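PDB 3ZY2: putative gdp-fucose protein o-fucosyltransferase 1, which is a putative glycosyltransferase of the GT-B clan, built round two parallel beta-sheets and modelled with guanosine-5'-diphosphate in its pocket. Local coordinates for residues K93-F97 / Y166-S172; A201-I205 / A320-R324; D290-D294 / E306-Q310. All coordinates share one frame; numbering follows the deposited sequence.

Contact 1 (K93-F97 / Y166-S172); sequences KRKAF and YPVLAFS
A single direct hydrogen bond, Phe97 N to Ala170 O at 2.8 Å, joins two neighbouring strands that splay at 59°, and an ordered water bridges them on either flank of it along the chain. One water donates to both Lys95 O and Val168 O, carbonyl oxygens that could not bond to each other. The second donates to Phe97 O and accepts from Ser172 N, linking strand ends whose peptides are too far apart to pair.

The Phe97 side chain lies on the same face of the sheet as Phe171. With CG anti to the carbonyl carbon (chi1 -77°), its ring lies back along segment 166-172: Leu169 CA sits over one face, 4.2 Å from the ring centroid, and Leu169 CD1 reaches Phe97 CZ at 3.7 Å. Tyr166 CD1 meets the ring edge, 3.9 Å from Phe97 CZ. Toward Phe171 the arrangement is edge-to-face, the centroids 5.8 Å apart and Phe97 supplying the edge, while Phe97 CB rests over the Phe171 face. A broad apolar ring suits this position, as does small Ala170, whose CB fits against Lys95 O at 3.7 Å.

The hydroxyl of Tyr166 reaches the subunit interface, with hydrogen bonds to Thr235 of the second subunit and to Glu137 of its own chain. Strand 168-171 runs between strands 10-13 and 95-98 of the parallel six-stranded sheet, strand 135-138 flanks the latter, and helix 77-88 packs on Val168 and Pro167.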
loop_
_atom_site.group_PDB
_atom_site.type_symbol
_atom_site.label_atom_id
_atom_site.label_comp_id
_atom_site.label_asym_id
_atom_site.label_seq_id
_atom_site.Cartn_x
_atom_site.Cartn_y
_atom_site.Cartn_z
ATOM N N LYS A 93 20.533 5.512 -11.125
ATOM C CA LYS A 93 19.692 6.392 -10.316
ATOM C C LYS A 93 18.216 6.063 -10.454
ATOM O O LYS A 93 17.348 6.882 -10.126
ATOM C CB LYS A 93 19.982 7.881 -10.565
ATOM C CG LYS A 93 19.556 8.438 -11.910
ATOM C CD LYS A 93 19.979 9.913 -12.084
ATOM C CE LYS A 93 21.503 10.098 -11.998
ATOM N NZ LYS A 93 22.015 11.320 -12.703
ATOM N N ARG A 94 17.950 4.850 -10.927
ATOM C CA ARG A 94 16.572 4.380 -11.092
ATOM C C ARG A 94 16.033 3.850 -9.767
ATOM O O ARG A 94 16.173 2.665 -9.436
ATOM C CB ARG A 94 16.473 3.363 -12.226
ATOM C CG ARG A 94 16.889 4.003 -13.559
ATOM C CD ARG A 94 16.743 3.120 -14.763
ATOM N NE ARG A 94 17.251 3.847 -15.930
ATOM C CZ ARG A 94 17.407 3.329 -17.144
ATOM N NH1 ARG A 94 17.108 2.057 -17.384
ATOM N NH2 ARG A 94 17.874 4.093 -18.124
ATOM N N LYS A 95 15.422 4.768 -9.018
ATOM C CA LYS A 95 14.781 4.457 -7.741
ATOM C C LYS A 95 13.273 4.261 -7.897
ATOM O O LYS A 95 12.614 4.953 -8.692
ATOM C CB LYS A 95 15.099 5.554 -6.715
ATOM C CG LYS A 95 16.605 5.691 -6.360
ATOM C CD LYS A 95 16.768 6.223 -4.948
ATOM C CE LYS A 95 18.166 6.000 -4.375
ATOM N NZ LYS A 95 19.184 6.867 -5.035
ATOM N N ALA A 96 12.737 3.285 -7.166
ATOM C CA ALA A 96 11.298 3.062 -7.122
ATOM C C ALA A 96 10.703 3.894 -5.998
ATOM O O ALA A 96 11.283 3.989 -4.906
ATOM C CB ALA A 96 11.001 1.601 -6.896
ATOM N N PHE A 97 9.546 4.479 -6.269
ATOM C CA PHE A 97 8.844 5.311 -5.304
ATOM C C PHE A 97 7.603 4.592 -4.844
ATOM O O PHE A 97 6.823 4.091 -5.659
ATOM C CB PHE A 97 8.472 6.668 -5.908
ATOM C CG PHE A 97 9.621 7.621 -6.007
ATOM C CD1 PHE A 97 10.705 7.338 -6.842
ATOM C CD2 PHE A 97 9.648 8.790 -5.236
ATOM C CE1 PHE A 97 11.778 8.209 -6.935
ATOM C CE2 PHE A 97 10.731 9.676 -5.342
ATOM C CZ PHE A 97 11.791 9.378 -6.182
ATOM N N TYR A 166 16.794 13.848 -8.112
ATOM C CA TYR A 166 15.614 13.042 -8.494
ATOM C C TYR A 166 14.981 13.540 -9.795
ATOM O O TYR A 166 13.879 14.116 -9.791
ATOM C CB TYR A 166 14.568 13.012 -7.374
ATOM C CG TYR A 166 15.116 12.513 -6.070
ATOM C CD1 TYR A 166 15.274 11.147 -5.845
ATOM C CD2 TYR A 166 15.492 13.404 -5.061
ATOM C CE1 TYR A 166 15.798 10.673 -4.658
ATOM C CE2 TYR A 166 16.007 12.942 -3.863
ATOM C CZ TYR A 166 16.151 11.576 -3.661
ATOM O OH TYR A 166 16.676 11.127 -2.474
ATOM N N PRO A 167 15.672 13.313 -10.924
ATOM C CA PRO A 167 15.169 13.790 -12.206
ATOM C C PRO A 167 13.886 13.070 -12.620
ATOM O O PRO A 167 13.085 13.630 -13.378
ATOM C CB PRO A 167 16.307 13.462 -13.180
ATOM C CG PRO A 167 17.141 12.443 -12.494
ATOM C CD PRO A 167 17.023 12.728 -11.044
ATOM N N VAL A 168 13.718 11.842 -12.137
ATOM C CA VAL A 168 12.563 11.018 -12.516
ATOM C C VAL A 168 11.947 10.381 -11.276
ATOM O O VAL A 168 12.601 9.608 -10.583
ATOM C CB VAL A 168 12.923 9.906 -13.547
ATOM C CG1 VAL A 168 11.662 9.040 -13.846
ATOM C CG2 VAL A 168 13.494 10.495 -14.842
ATOM N N LEU A 169 10.679 10.682 -10.996
ATOM C CA LEU A 169 9.956 9.968 -9.961
ATOM C C LEU A 169 9.273 8.799 -10.644
ATOM O O LEU A 169 8.496 9.006 -11.576
ATOM C CB LEU A 169 8.900 10.870 -9.298
ATOM C CG LEU A 169 9.188 11.897 -8.198
ATOM C CD1 LEU A 169 10.661 12.333 -8.051
ATOM C CD2 LEU A 169 8.285 13.101 -8.325
ATOM N N ALA A 170 9.557 7.580 -10.202
ATOM C CA ALA A 170 9.014 6.378 -10.833
ATOM C C ALA A 170 8.138 5.595 -9.876
ATOM O O ALA A 170 8.599 5.168 -8.833
ATOM C CB ALA A 170 10.142 5.499 -11.361
ATOM N N PHE A 171 6.873 5.400 -10.242
ATOM C CA PHE A 171 5.878 4.759 -9.375
ATOM C C PHE A 171 5.379 3.438 -9.983
ATOM O O PHE A 171 4.857 3.423 -11.107
ATOM C CB PHE A 171 4.669 5.686 -9.200
ATOM C CG PHE A 171 4.981 7.040 -8.619
ATOM C CD1 PHE A 171 5.331 8.120 -9.448
ATOM C CD2 PHE A 171 4.843 7.276 -7.246
ATOM C CE1 PHE A 171 5.575 9.373 -8.919
ATOM C CE2 PHE A 171 5.083 8.526 -6.723
ATOM C CZ PHE A 171 5.470 9.574 -7.534
ATOM N N SER A 172 5.509 2.328 -9.265
ATOM C CA SER A 172 4.973 1.073 -9.797
ATOM C C SER A 172 3.471 0.978 -9.588
ATOM O O SER A 172 2.788 0.221 -10.284
ATOM C CB SER A 172 5.680 -0.165 -9.241
ATOM O OG SER A 172 5.753 -1.175 -10.245
HETATM O O HOH W 1 13.773 7.164 -9.936
HETATM O O HOH W 2 7.459 2.132 -7.272
#

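Contact 2 (A201-I205 / A320-R324); sequences AKKFI and AIMGR
Ile321 packs among Ala201, Phe204 and Ile205 of helix 195-208, its branches parted. Its CG1 lies 3.7 Å from Ala201 CB, CD1 continues to Phe204 CD1 at 3.8 Å, and CG2 turns to Ile205 CG1 at 4.1 Å. Phe204 lies roughly perpendicular to Ile321, while Ile205 and Ile321 run antiparallel alongside one another. With CG1 anti to the carbonyl carbon, this torsion (chi1 -69°) sends the CG1-CD1 arm of Ile321 along Ala201 to Phe204 and leaves CG2 for Ile205. The methyls of Ala201 and Ala320 meet at 3.9 Å; being small, they fit where the segments meet, with axes 9.6 Å apart and crossing at -64°.

Arg324 bends at chi3 (77°), which stands its guanidinium beside the opposite helix. Lys202 runs extended across one face of that group, CG 3.4 Å above the plane, and Ile205 CD1 lies at its edge while also touching Arg324 CB at 3.8 Å.

No hydrogen bond crosses between the segments. The buried side therefore depends on apolar packing, and on the partly exposed side Lys202 NZ stands 4.3 Å from Arg324 NH2; two like charges so close would be expected to repel, a cost that solvent and the weak, long ion pair of Lys202 with Glu199 may reduce.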
loop_
_atom_site.group_PDB
_atom_site.type_symbol
_atom_site.label_atom_id
_atom_site.label_comp_id
_atom_site.label_asym_id
_atom_site.label_seq_id
_atom_site.Cartn_x
_atom_site.Cartn_y
_atom_site.Cartn_z
ATOM N N ALA A 201 -14.752 4.450 -35.649
ATOM C CA ALA A 201 -16.066 4.696 -35.028
ATOM C C ALA A 201 -17.020 5.378 -35.992
ATOM O O ALA A 201 -18.179 4.955 -36.122
ATOM C CB ALA A 201 -15.902 5.532 -33.760
ATOM N N LYS A 202 -16.530 6.419 -36.670
ATOM C CA LYS A 202 -17.340 7.147 -37.637
ATOM C C LYS A 202 -17.814 6.212 -38.740
ATOM O O LYS A 202 -18.988 6.251 -39.135
ATOM C CB LYS A 202 -16.558 8.317 -38.220
ATOM C CG LYS A 202 -16.328 9.444 -37.250
ATOM C CD LYS A 202 -15.408 10.510 -37.840
ATOM C CE LYS A 202 -15.327 11.741 -36.923
ATOM N NZ LYS A 202 -14.505 12.857 -37.488
ATOM N N LYS A 203 -16.926 5.346 -39.230
ATOM C CA LYS A 203 -17.294 4.430 -40.306
ATOM C C LYS A 203 -18.344 3.431 -39.870
ATOM O O LYS A 203 -19.277 3.151 -40.612
ATOM C CB LYS A 203 -16.081 3.687 -40.870
ATOM C CG LYS A 203 -15.259 4.498 -41.833
ATOM C CD LYS A 203 -14.260 3.571 -42.526
ATOM C CE LYS A 203 -13.273 4.332 -43.419
ATOM N NZ LYS A 203 -12.408 5.239 -42.635
ATOM N N PHE A 204 -18.203 2.895 -38.656
ATOM C CA PHE A 204 -19.176 1.915 -38.181
ATOM C C PHE A 204 -20.547 2.572 -38.032
ATOM O O PHE A 204 -21.568 1.987 -38.390
ATOM C CB PHE A 204 -18.740 1.300 -36.843
ATOM C CG PHE A 204 -19.663 0.198 -36.375
ATOM C CD1 PHE A 204 -20.791 0.493 -35.579
ATOM C CD2 PHE A 204 -19.432 -1.131 -36.740
ATOM C CE1 PHE A 204 -21.657 -0.533 -35.180
ATOM C CE2 PHE A 204 -20.279 -2.142 -36.317
ATOM C CZ PHE A 204 -21.396 -1.846 -35.542
ATOM N N ILE A 205 -20.569 3.780 -37.462
ATOM C CA ILE A 205 -21.834 4.506 -37.284
ATOM C C ILE A 205 -22.480 4.755 -38.662
ATOM O O ILE A 205 -23.658 4.438 -38.881
ATOM C CB ILE A 205 -21.618 5.808 -36.490
ATOM C CG1 ILE A 205 -21.238 5.449 -35.058
ATOM C CG2 ILE A 205 -22.879 6.684 -36.493
ATOM C CD1 ILE A 205 -20.451 6.578 -34.348
ATOM N N ALA A 320 -15.415 4.669 -28.196
ATOM C CA ALA A 320 -15.532 5.830 -29.063
ATOM C C ALA A 320 -16.944 5.942 -29.648
ATOM O O ALA A 320 -17.524 7.033 -29.669
ATOM C CB ALA A 320 -14.478 5.761 -30.171
ATOM N N ILE A 321 -17.492 4.818 -30.111
ATOM C CA ILE A 321 -18.863 4.806 -30.661
ATOM C C ILE A 321 -19.865 5.245 -29.607
ATOM O O ILE A 321 -20.743 6.039 -29.873
ATOM C CB ILE A 321 -19.231 3.422 -31.242
ATOM C CG1 ILE A 321 -18.397 3.144 -32.508
ATOM C CG2 ILE A 321 -20.745 3.327 -31.577
ATOM C CD1 ILE A 321 -18.397 1.703 -32.911
ATOM N N MET A 322 -19.726 4.723 -28.390
ATOM C CA MET A 322 -20.660 5.094 -27.326
ATOM C C MET A 322 -20.534 6.571 -26.994
ATOM O O MET A 322 -21.531 7.207 -26.637
ATOM C CB MET A 322 -20.444 4.204 -26.088
ATOM C CG MET A 322 -20.771 2.714 -26.348
ATOM S SD MET A 322 -20.821 1.661 -24.869
ATOM C CE MET A 322 -19.053 1.437 -24.721
ATOM N N GLY A 323 -19.325 7.132 -27.093
ATOM C CA GLY A 323 -19.143 8.574 -26.819
ATOM C C GLY A 323 -19.834 9.433 -27.870
ATOM O O GLY A 323 -20.213 10.593 -27.583
ATOM N N ARG A 324 -20.035 8.871 -29.069
ATOM C CA ARG A 324 -20.667 9.589 -30.199
ATOM C C ARG A 324 -22.173 9.395 -30.302
ATOM O O ARG A 324 -22.826 10.054 -31.129
ATOM C CB ARG A 324 -20.028 9.147 -31.521
ATOM C CG ARG A 324 -18.563 9.569 -31.596
ATOM C CD ARG A 324 -17.878 9.080 -32.883
ATOM N NE ARG A 324 -18.265 9.918 -34.001
ATOM C CZ ARG A 324 -17.648 11.045 -34.370
ATOM N NH1 ARG A 324 -16.572 11.499 -33.728
ATOM N NH2 ARG A 324 -18.122 11.732 -35.400
#

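Contact 3 (D290-D294 / E306-Q310)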
loop_
_atom_site.group_PDB
_atom_site.type_symbol
_atom_site.label_atom_id
_atom_site.label_comp_id
_atom_site.label_asym_id
_atom_site.label_seq_id
_atom_site.Cartn_x
_atom_site.Cartn_y
_atom_site.Cartn_z
ATOM N N ASP A 290 -22.055 -11.129 -23.481
ATOM C CA ASP A 290 -23.324 -11.419 -24.160
ATOM C C ASP A 290 -23.939 -10.117 -24.689
ATOM O O ASP A 290 -24.499 -9.318 -23.913
ATOM C CB ASP A 290 -24.289 -12.083 -23.170
ATOM C CG ASP A 290 -25.633 -12.445 -23.783
ATOM O OD1 ASP A 290 -25.825 -12.309 -25.016
ATOM O OD2 ASP A 290 -26.512 -12.905 -23.007
ATOM N N HIS A 291 -23.813 -9.899 -26.001
ATOM C CA HIS A 291 -24.395 -8.699 -26.651
ATOM C C HIS A 291 -25.920 -8.738 -26.777
ATOM O O HIS A 291 -26.544 -7.725 -27.102
ATOM C CB HIS A 291 -23.789 -8.450 -28.040
ATOM C CG HIS A 291 -22.302 -8.252 -28.027
ATOM N ND1 HIS A 291 -21.700 -7.029 -28.226
ATOM C CD2 HIS A 291 -21.298 -9.141 -27.837
ATOM C CE1 HIS A 291 -20.385 -7.175 -28.147
ATOM N NE2 HIS A 291 -20.119 -8.443 -27.908
ATOM N N MET A 292 -26.523 -9.898 -26.550
ATOM C CA MET A 292 -27.972 -10.025 -26.556
ATOM C C MET A 292 -28.621 -9.530 -27.852
ATOM O O MET A 292 -29.749 -9.062 -27.814
ATOM C CB MET A 292 -28.585 -9.271 -25.364
ATOM C CG MET A 292 -28.277 -9.880 -23.998
ATOM S SD MET A 292 -28.949 -8.863 -22.667
ATOM C CE MET A 292 -30.710 -9.076 -22.966
ATOM N N ILE A 293 -27.920 -9.654 -28.985
ATOM C CA ILE A 293 -28.408 -9.097 -30.260
ATOM C C ILE A 293 -29.752 -9.683 -30.667
ATOM O O ILE A 293 -30.683 -8.937 -30.968
ATOM C CB ILE A 293 -27.367 -9.215 -31.429
ATOM C CG1 ILE A 293 -26.104 -8.416 -31.125
ATOM C CG2 ILE A 293 -27.950 -8.748 -32.780
ATOM C CD1 ILE A 293 -26.313 -6.906 -30.961
ATOM N N ASP A 294 -29.867 -11.008 -30.668
ATOM C CA ASP A 294 -31.136 -11.613 -31.075
ATOM C C ASP A 294 -32.265 -11.243 -30.131
ATOM O O ASP A 294 -33.376 -10.928 -30.590
ATOM C CB ASP A 294 -31.009 -13.128 -31.210
ATOM C CG ASP A 294 -30.167 -13.543 -32.407
ATOM O OD1 ASP A 294 -29.844 -12.690 -33.260
ATOM O OD2 ASP A 294 -29.841 -14.741 -32.515
ATOM N N GLU A 306 -33.011 -2.300 -35.462
ATOM C CA GLU A 306 -32.157 -3.397 -34.985
ATOM C C GLU A 306 -31.022 -2.904 -34.121
ATOM O O GLU A 306 -30.655 -1.724 -34.173
ATOM C CB GLU A 306 -31.591 -4.218 -36.157
ATOM C CG GLU A 306 -32.641 -5.096 -36.833
ATOM C CD GLU A 306 -32.058 -6.105 -37.829
ATOM O OE1 GLU A 306 -30.890 -5.964 -38.265
ATOM O OE2 GLU A 306 -32.788 -7.058 -38.176
ATOM N N ALA A 307 -30.513 -3.829 -33.307
ATOM C CA ALA A 307 -29.296 -3.647 -32.537
ATOM C C ALA A 307 -28.138 -4.200 -33.351
ATOM O O ALA A 307 -28.282 -5.202 -34.084
ATOM C CB ALA A 307 -29.403 -4.379 -31.243
ATOM N N HIS A 308 -26.997 -3.553 -33.204
ATOM C CA HIS A 308 -25.803 -3.884 -33.966
ATOM C C HIS A 308 -24.604 -3.897 -33.033
ATOM O O HIS A 308 -24.545 -3.143 -32.057
ATOM C CB HIS A 308 -25.552 -2.836 -35.061
ATOM C CG HIS A 308 -26.688 -2.643 -36.010
ATOM N ND1 HIS A 308 -27.781 -1.857 -35.718
ATOM C CD2 HIS A 308 -26.884 -3.110 -37.264
ATOM C CE1 HIS A 308 -28.606 -1.860 -36.750
ATOM N NE2 HIS A 308 -28.081 -2.606 -37.700
ATOM N N ARG A 309 -23.638 -4.764 -33.350
ATOM C CA ARG A 309 -22.404 -4.849 -32.592
ATOM C C ARG A 309 -21.248 -4.937 -33.572
ATOM O O ARG A 309 -21.456 -5.259 -34.753
ATOM C CB ARG A 309 -22.403 -6.118 -31.746
ATOM C CG ARG A 309 -22.672 -7.379 -32.562
ATOM C CD ARG A 309 -22.209 -8.618 -31.806
ATOM N NE ARG A 309 -20.760 -8.605 -31.603
ATOM C CZ ARG A 309 -20.059 -9.641 -31.143
ATOM N NH1 ARG A 309 -20.670 -10.776 -30.814
ATOM N NH2 ARG A 309 -18.740 -9.535 -31.011
ATOM N N GLN A 310 -20.046 -4.639 -33.075
ATOM C CA GLN A 310 -18.810 -4.919 -33.817
ATOM C C GLN A 310 -18.423 -6.391 -33.672
ATOM O O GLN A 310 -18.583 -6.969 -32.597
ATOM C CB GLN A 310 -17.672 -4.065 -33.262
ATOM C CG GLN A 310 -17.871 -2.577 -33.334
ATOM C CD GLN A 310 -16.602 -1.871 -32.979
ATOM O OE1 GLN A 310 -16.186 -1.874 -31.820
ATOM N NE2 GLN A 310 -15.955 -1.292 -33.973
#
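The imidazole of His291 carries the guanidinium of Arg309 flat on one face, the centres 3.7 Å apart and the planes only 11° from parallel. Arg309 CG sits between its backbone N and carbonyl carbon (chi1 54°), and a bend at chi3 (-64°) brings the guanidinium over the ring. Arg309 CD continues the cover, 4.0 Å from the ring centroid. At the guanidinium edge, in its plane, lies Gln310 O, gripped side-on by Arg309 NE at 2.9 Å and Arg309 NH2 at 3.0 Å. This pair of bonds helps fix the rotation of the guanidinium, consistent with its lying level with the ring. Arginine suits the place because its face can stack while its edge still donates.

The contact lies in the beta-alpha-beta unit of strand 282-287, helix 293-300 and strand 307-308. Just before the helix, Asp290 OD1 accepts from Met292 N at 2.9 Å in an Asx turn, with Met292 at the N-cap position. Branched Ile293, the first helical residue, packs back on the strand: CD1 touches Ala307 CB at 4.0 Å, and CG1 lies 3.9 Å from Arg309 CG. Val285 of the neighbouring strand 282-287 also meets Ile293, Ala307 and His291. The His291 side chain touches Asp313 of the guanosine-5'-diphosphate pocket.

How the contacts relate
Contact 1 comes first along the chain and belongs to the six-stranded parallel sheet; contacts 2 and 3 belong to the region of the five-stranded one, on the opposite side of the chain's centre. Between centres, contact 1 lies about 39 Å from contact 2 and about 46 Å from contact 3, consistent with the two-domain build of the GT-B clan. Contacts 2 and 3, about 15 Å apart between centres, touch: Phe204 CZ meets Arg309 O at 3.5 Å. Contact 3 falls within the sequence between the two helices of contact 2, and its strand 307-308 is followed by helix 315-324. The side chains of His291 and Ile321 are about 6 and 10 Å from bound guanosine-5'-diphosphate, so both contacts lie on the side of the pocket.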